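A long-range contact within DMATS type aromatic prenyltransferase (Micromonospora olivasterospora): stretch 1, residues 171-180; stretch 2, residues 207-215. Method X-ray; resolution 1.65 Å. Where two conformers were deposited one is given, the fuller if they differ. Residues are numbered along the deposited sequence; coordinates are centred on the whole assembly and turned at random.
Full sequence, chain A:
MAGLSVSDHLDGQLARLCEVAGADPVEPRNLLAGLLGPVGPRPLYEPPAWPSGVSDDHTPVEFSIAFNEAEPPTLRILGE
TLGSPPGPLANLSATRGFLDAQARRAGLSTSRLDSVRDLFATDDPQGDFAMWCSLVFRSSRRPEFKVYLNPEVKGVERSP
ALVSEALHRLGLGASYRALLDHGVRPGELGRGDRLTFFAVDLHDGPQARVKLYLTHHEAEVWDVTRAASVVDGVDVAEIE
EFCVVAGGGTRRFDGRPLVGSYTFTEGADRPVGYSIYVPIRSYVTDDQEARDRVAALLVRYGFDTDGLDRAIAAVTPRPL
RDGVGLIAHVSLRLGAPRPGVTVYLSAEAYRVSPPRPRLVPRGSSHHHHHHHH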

# COMPACT_ATOMS: atom_id res chain seq x y z
N GLY A 171 4.96 -23.11 0.34
CA GLY A 171 5.28 -23.85 -0.89
C GLY A 171 5.79 -22.92 -1.97
O GLY A 171 5.76 -23.29 -3.15
N LEU A 172 6.28 -21.76 -1.57
CA LEU A 172 6.95 -20.77 -2.41
C LEU A 172 8.44 -20.81 -2.02
O LEU A 172 8.84 -21.75 -1.26
CB LEU A 172 6.30 -19.40 -2.17
CG LEU A 172 4.80 -19.33 -2.53
CD1 LEU A 172 4.17 -18.01 -2.08
CD2 LEU A 172 4.60 -19.54 -4.03
N GLY A 173 9.23 -19.88 -2.49
CA GLY A 173 10.62 -19.77 -2.05
C GLY A 173 11.58 -19.62 -3.21
O GLY A 173 12.56 -18.91 -3.03
N ALA A 174 11.31 -20.25 -4.36
CA ALA A 174 12.25 -20.27 -5.51
C ALA A 174 12.33 -18.87 -6.13
O ALA A 174 13.48 -18.39 -6.37
CB ALA A 174 11.86 -21.31 -6.52
N SER A 175 11.19 -18.20 -6.35
CA SER A 175 11.21 -16.81 -6.90
C SER A 175 11.90 -15.90 -5.90
O SER A 175 12.72 -15.03 -6.31
CB SER A 175 9.86 -16.33 -7.26
OG SER A 175 9.30 -17.15 -8.27
N TYR A 176 11.62 -16.12 -4.63
CA TYR A 176 12.24 -15.32 -3.55
C TYR A 176 13.75 -15.55 -3.58
O TYR A 176 14.52 -14.57 -3.44
CB TYR A 176 11.62 -15.66 -2.19
CG TYR A 176 12.24 -14.91 -1.05
CD1 TYR A 176 12.20 -13.53 -0.98
CD2 TYR A 176 12.91 -15.59 -0.03
CE1 TYR A 176 12.79 -12.83 0.06
CE2 TYR A 176 13.48 -14.91 1.03
CZ TYR A 176 13.43 -13.52 1.07
OH TYR A 176 14.00 -12.87 2.13
N ARG A 177 14.18 -16.80 -3.73
CA ARG A 177 15.63 -17.15 -3.78
C ARG A 177 16.26 -16.40 -4.96
O ARG A 177 17.33 -15.83 -4.79
CB ARG A 177 15.85 -18.67 -3.84
CG ARG A 177 16.02 -19.33 -2.47
CD ARG A 177 16.38 -20.81 -2.50
NE ARG A 177 15.19 -21.63 -2.70
CZ ARG A 177 14.80 -22.19 -3.84
NH1 ARG A 177 15.52 -22.07 -4.95
NH2 ARG A 177 13.68 -22.90 -3.87
N ALA A 178 15.56 -16.36 -6.10
CA ALA A 178 15.97 -15.60 -7.31
C ALA A 178 16.15 -14.12 -6.95
O ALA A 178 17.16 -13.52 -7.36
CB ALA A 178 14.98 -15.77 -8.43
N LEU A 179 15.24 -13.55 -6.14
CA LEU A 179 15.33 -12.13 -5.74
C LEU A 179 16.51 -11.96 -4.78
O LEU A 179 17.29 -11.03 -5.00
CB LEU A 179 14.00 -11.68 -5.14
CG LEU A 179 13.93 -10.22 -4.67
CD1 LEU A 179 13.98 -9.25 -5.83
CD2 LEU A 179 12.67 -9.98 -3.86
N LEU A 180 16.65 -12.77 -3.75
CA LEU A 180 17.75 -12.58 -2.76
C LEU A 180 19.11 -12.79 -3.44
O LEU A 180 20.02 -12.02 -3.17
CB LEU A 180 17.57 -13.52 -1.56
CG LEU A 180 16.59 -13.09 -0.47
CD1 LEU A 180 16.84 -13.89 0.81
CD2 LEU A 180 16.66 -11.59 -0.17
N GLN A 207 -4.16 -21.30 -5.14
CA GLN A 207 -2.70 -21.53 -4.96
C GLN A 207 -2.11 -20.45 -4.05
O GLN A 207 -2.73 -19.36 -3.89
CB GLN A 207 -2.03 -21.62 -6.33
CG GLN A 207 -2.36 -20.48 -7.28
CD GLN A 207 -1.75 -20.66 -8.64
OE1 GLN A 207 -1.01 -21.63 -8.90
NE2 GLN A 207 -2.04 -19.72 -9.53
N ALA A 208 -1.00 -20.76 -3.40
CA ALA A 208 -0.28 -19.82 -2.53
C ALA A 208 0.20 -18.65 -3.40
O ALA A 208 0.68 -18.89 -4.55
CB ALA A 208 0.86 -20.54 -1.83
N ARG A 209 0.10 -17.45 -2.87
CA ARG A 209 0.51 -16.22 -3.57
C ARG A 209 0.89 -15.19 -2.51
O ARG A 209 0.16 -15.06 -1.51
CB ARG A 209 -0.63 -15.77 -4.47
CG ARG A 209 -0.48 -14.39 -5.08
CD ARG A 209 -1.69 -14.11 -5.96
NE ARG A 209 -1.36 -14.51 -7.31
CZ ARG A 209 -1.28 -13.69 -8.35
NH1 ARG A 209 -0.95 -14.16 -9.54
NH2 ARG A 209 -1.56 -12.40 -8.21
N VAL A 210 2.04 -14.56 -2.67
CA VAL A 210 2.56 -13.52 -1.74
C VAL A 210 3.04 -12.33 -2.58
O VAL A 210 3.67 -12.54 -3.65
CB VAL A 210 3.68 -14.06 -0.87
CG1 VAL A 210 4.34 -12.96 -0.04
CG2 VAL A 210 3.22 -15.22 0.01
N LYS A 211 2.77 -11.13 -2.10
CA LYS A 211 3.36 -9.92 -2.67
C LYS A 211 4.37 -9.39 -1.67
O LYS A 211 3.96 -9.08 -0.54
CB LYS A 211 2.22 -8.98 -3.00
CG LYS A 211 2.49 -7.97 -4.06
CD LYS A 211 1.18 -7.44 -4.65
CE LYS A 211 1.22 -5.99 -5.04
NZ LYS A 211 -0.07 -5.57 -5.66
N LEU A 212 5.66 -9.39 -2.03
CA LEU A 212 6.74 -8.87 -1.18
C LEU A 212 7.13 -7.49 -1.67
O LEU A 212 7.44 -7.35 -2.86
CB LEU A 212 7.92 -9.83 -1.22
CG LEU A 212 9.08 -9.49 -0.29
CD1 LEU A 212 8.69 -9.64 1.17
CD2 LEU A 212 10.29 -10.35 -0.60
N TYR A 213 7.21 -6.54 -0.77
CA TYR A 213 7.61 -5.15 -1.09
C TYR A 213 9.00 -4.88 -0.54
O TYR A 213 9.21 -5.17 0.67
CB TYR A 213 6.64 -4.16 -0.49
CG TYR A 213 5.24 -4.12 -1.04
CD1 TYR A 213 4.37 -5.20 -0.92
CD2 TYR A 213 4.72 -2.94 -1.57
CE1 TYR A 213 3.06 -5.14 -1.37
CE2 TYR A 213 3.41 -2.87 -2.02
CZ TYR A 213 2.58 -3.97 -1.91
OH TYR A 213 1.27 -3.93 -2.32
N LEU A 214 9.89 -4.35 -1.37
CA LEU A 214 11.28 -3.95 -1.00
C LEU A 214 11.36 -2.43 -1.09
O LEU A 214 10.92 -1.90 -2.10
CB LEU A 214 12.27 -4.55 -1.99
CG LEU A 214 12.77 -5.95 -1.73
CD1 LEU A 214 11.63 -6.93 -1.61
CD2 LEU A 214 13.70 -6.38 -2.88
N THR A 215 11.93 -1.78 -0.09
CA THR A 215 12.21 -0.34 -0.10
C THR A 215 13.67 -0.17 -0.47
O THR A 215 14.53 -0.77 0.20
CB THR A 215 11.84 0.32 1.23
OG1 THR A 215 10.45 0.08 1.48
CG2 THR A 215 12.13 1.81 1.23

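This is a small contact made by apolar side-chain packing, in which a helix and the loop before it lie along one face of a strand. No hydrogen bond crosses between the two stretches. The helix, 174-180, and the strand, 209-215, run nearly parallel, with 15° between their N-to-C directions. Their axes come no closer than 11.3 Å, and side chains bridge the space between them. Together the two stretches bury 284 Å².

The strand supplies every second residue. Ala 208, just before it, and Val 210, Leu 212 and Leu 214 all point toward the other stretch. Arg 209 points away, and Lys 211 and Tyr 213 are out of reach. This is the alternation expected of an extended chain.

Leu 172, in the loop, has the largest area covered, 74 Å². Its chi1 is m and its chi2 t. Leu 172 CD1 lies 3.6 Å from Val 210 CG2 and 4.2 Å from Ala 208 CB. Leu 172 CD2 also comes within 4.0 Å of Ala 208 O.

Gly 173 follows at the N-cap position, and the helix begins after it. Arg 177 N donates a hydrogen bond to Gly 173 O at 2.8 Å, closing the first turn.

Tyr 176 and Leu 179 carry the contact on the helix. The CA-to-CB bond of Tyr 176 points sideways, but its ring reaches nearer the strand. Tyr 176 CE1 lies 3.6 Å from Leu 212 CD2, which meets the ring obliquely. The Tyr 176 hydroxyl is hydrogen-bonded elsewhere in the structure.

Leu 179 points toward the strand and touches two of its leucines. Leu 179 CD2 is 4.1 Å from Leu 212 CD2 and 3.9 Å from Leu 214 CD2. Leu 212 CD2 thus meets both helix residues. The order of contacts follows the chain on both sides, as the near-parallel directions imply.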